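Putative L-alanine-DL-glutamate epimerase (Burkholderia xenovorans, PDB 3GO2) probably acts as a magnesium-dependent racemase or epimerase of the mandelate racemase/muconate lactonizing enzyme family, though its substrate remains uncertain. Local coordinates at residues L95-A100 against P373-D378. Sequence-based numbering, arbitrary orientation.
Sequences LLDAKA and PGWGTD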
loop_
_atom_site.group_PDB
_atom_site.type_symbol
_atom_site.label_atom_id
_atom_site.label_comp_id
_atom_site.label_asym_id
_atom_site.label_seq_id
_atom_site.Cartn_x
_atom_site.Cartn_y
_atom_site.Cartn_z
ATOM N N LEU A 95 33.805 25.990 -5.150
ATOM C CA LEU A 95 34.742 25.179 -4.344
ATOM C C LEU A 95 35.326 24.056 -5.201
ATOM O O LEU A 95 36.533 23.786 -5.156
ATOM C CB LEU A 95 34.052 24.624 -3.104
ATOM C CG LEU A 95 33.852 25.534 -1.903
ATOM C CD1 LEU A 95 32.880 24.950 -0.883
ATOM C CD2 LEU A 95 35.204 25.776 -1.236
ATOM N N LEU A 96 34.486 23.386 -5.982
ATOM C CA LEU A 96 34.985 22.282 -6.805
ATOM C C LEU A 96 35.993 22.782 -7.832
ATOM O O LEU A 96 37.050 22.172 -8.024
ATOM C CB LEU A 96 33.839 21.559 -7.502
ATOM C CG LEU A 96 32.927 20.728 -6.607
ATOM C CD1 LEU A 96 31.665 20.365 -7.409
ATOM C CD2 LEU A 96 33.649 19.465 -6.064
ATOM N N ASP A 97 35.677 23.894 -8.488
ATOM C CA ASP A 97 36.595 24.475 -9.464
ATOM C C ASP A 97 37.965 24.757 -8.808
ATOM O O ASP A 97 39.050 24.451 -9.362
ATOM C CB ASP A 97 36.022 25.769 -10.019
ATOM C CG ASP A 97 36.749 26.256 -11.253
ATOM O OD1 ASP A 97 37.197 25.414 -12.068
ATOM O OD2 ASP A 97 36.859 27.500 -11.413
ATOM N N ALA A 98 37.919 25.391 -7.635
ATOM C CA ALA A 98 39.148 25.771 -6.926
ATOM C C ALA A 98 39.957 24.542 -6.491
ATOM O O ALA A 98 41.189 24.517 -6.581
ATOM C CB ALA A 98 38.826 26.673 -5.738
ATOM N N LYS A 99 39.261 23.514 -6.035
ATOM C CA LYS A 99 39.904 22.280 -5.642
ATOM C C LYS A 99 40.556 21.579 -6.828
ATOM O O LYS A 99 41.709 21.150 -6.735
ATOM C CB LYS A 99 38.908 21.353 -4.971
ATOM C CG LYS A 99 39.533 20.055 -4.472
ATOM C CD LYS A 99 38.588 19.285 -3.553
ATOM C CE LYS A 99 39.252 18.106 -2.879
ATOM N NZ LYS A 99 38.454 17.402 -1.797
ATOM N N ALA A 100 39.827 21.460 -7.930
ATOM C CA ALA A 100 40.373 20.851 -9.121
ATOM C C ALA A 100 41.584 21.642 -9.629
ATOM O O ALA A 100 42.595 21.054 -9.971
ATOM C CB ALA A 100 39.306 20.742 -10.223
ATOM N N PRO A 373 42.437 22.390 -16.266
ATOM C CA PRO A 373 42.127 22.320 -14.839
ATOM C C PRO A 373 40.851 23.112 -14.508
ATOM O O PRO A 373 40.683 24.232 -14.981
ATOM C CB PRO A 373 43.354 22.947 -14.170
ATOM C CG PRO A 373 44.482 22.665 -15.170
ATOM C CD PRO A 373 43.839 22.798 -16.513
ATOM N N GLY A 374 39.997 22.528 -13.687
ATOM C CA GLY A 374 38.736 23.140 -13.334
ATOM C C GLY A 374 37.619 22.776 -14.302
ATOM O O GLY A 374 37.645 21.731 -14.942
ATOM N N TRP A 375 36.623 23.643 -14.391
ATOM C CA TRP A 375 35.457 23.405 -15.221
ATOM C C TRP A 375 35.748 23.436 -16.708
ATOM O O TRP A 375 35.084 22.732 -17.477
ATOM C CB TRP A 375 34.348 24.412 -14.918
ATOM C CG TRP A 375 33.762 24.319 -13.543
ATOM C CD1 TRP A 375 33.635 25.339 -12.660
ATOM C CD2 TRP A 375 33.153 23.169 -12.923
ATOM N NE1 TRP A 375 33.030 24.902 -11.499
ATOM C CE2 TRP A 375 32.723 23.568 -11.636
ATOM C CE3 TRP A 375 32.909 21.852 -13.333
ATOM C CZ2 TRP A 375 32.073 22.684 -10.750
ATOM C CZ3 TRP A 375 32.260 20.973 -12.427
ATOM C CH2 TRP A 375 31.874 21.391 -11.167
ATOM N N GLY A 376 36.732 24.253 -17.120
ATOM C CA GLY A 376 37.072 24.349 -18.546
ATOM C C GLY A 376 36.919 25.731 -19.160
ATOM O O GLY A 376 37.237 25.941 -20.332
ATOM N N THR A 377 36.390 26.684 -18.388
ATOM C CA THR A 377 36.317 28.079 -18.837
ATOM C C THR A 377 36.229 28.977 -17.612
ATOM O O THR A 377 35.759 28.544 -16.563
ATOM C CB THR A 377 35.134 28.277 -19.798
ATOM O OG1 THR A 377 35.268 29.509 -20.515
ATOM C CG2 THR A 377 33.788 28.301 -19.034
ATOM N N ASP A 378 36.723 30.210 -17.732
ATOM C CA ASP A 378 36.687 31.202 -16.667
ATOM C C ASP A 378 35.955 32.435 -17.176
ATOM O O ASP A 378 36.169 32.868 -18.308
ATOM C CB ASP A 378 38.103 31.632 -16.284
ATOM C CG ASP A 378 38.898 30.524 -15.633
ATOM O OD1 ASP A 378 38.321 29.769 -14.802
ATOM O OD2 ASP A 378 40.118 30.429 -15.935
HETATM O O HOH W 1 36.876 27.002 -14.561
#
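Asp97 turns its CG anti to the backbone N (chi1 -167°) and Trp375 its CG anti to the carbonyl carbon, which lays Asp97 over one face of the indole, at the NE1-CD1 side of the five-membered ring. In this enolase-superfamily fold the C-terminal loop 373-378, after strand 366-368, packs back on helix 82-103 of the N-terminal capping region, well away from the magnesium sites. The carboxylate lies nearly parallel to the ring plane, 16° from it, and above its face, with Asp97 CB 3.4 Å from Trp375 NE1 and Asp97 CG 3.5 Å from Trp375 CD1. The same carboxylate accepts a hydrogen bond from the backbone N-H of Trp375, with N 3.0 Å from Asp97 OD1; the donor arrives on the anti side, tilted out of the carboxylate plane, and the bond is bent to 147°. One turn along the helix, the Ala100 methyl packs on the Gly374 backbone, its CB 4.0 Å from Gly374 N. At the benzene end of the indole, Leu96 approaches obliquely through CB and CD1, the latter 3.9 Å from Trp375 CH2, while Leu324 and Ile328 of the barrel helix 323-335 also pack against the tryptophan. The acids Asp97 and Asp378 come close, but Lys101 makes a salt bridge to each, which probably offsets their repulsion; Asp97 OD2 also accepts a hydrogen bond from Trp34 N. On the other oxygen, a water lies 3.0 Å from Asp97 OD1 and 2.8 Å from Thr377 O and bridges them, and Asp97 OD1 also comes within 3.0 Å of Gly374 CA.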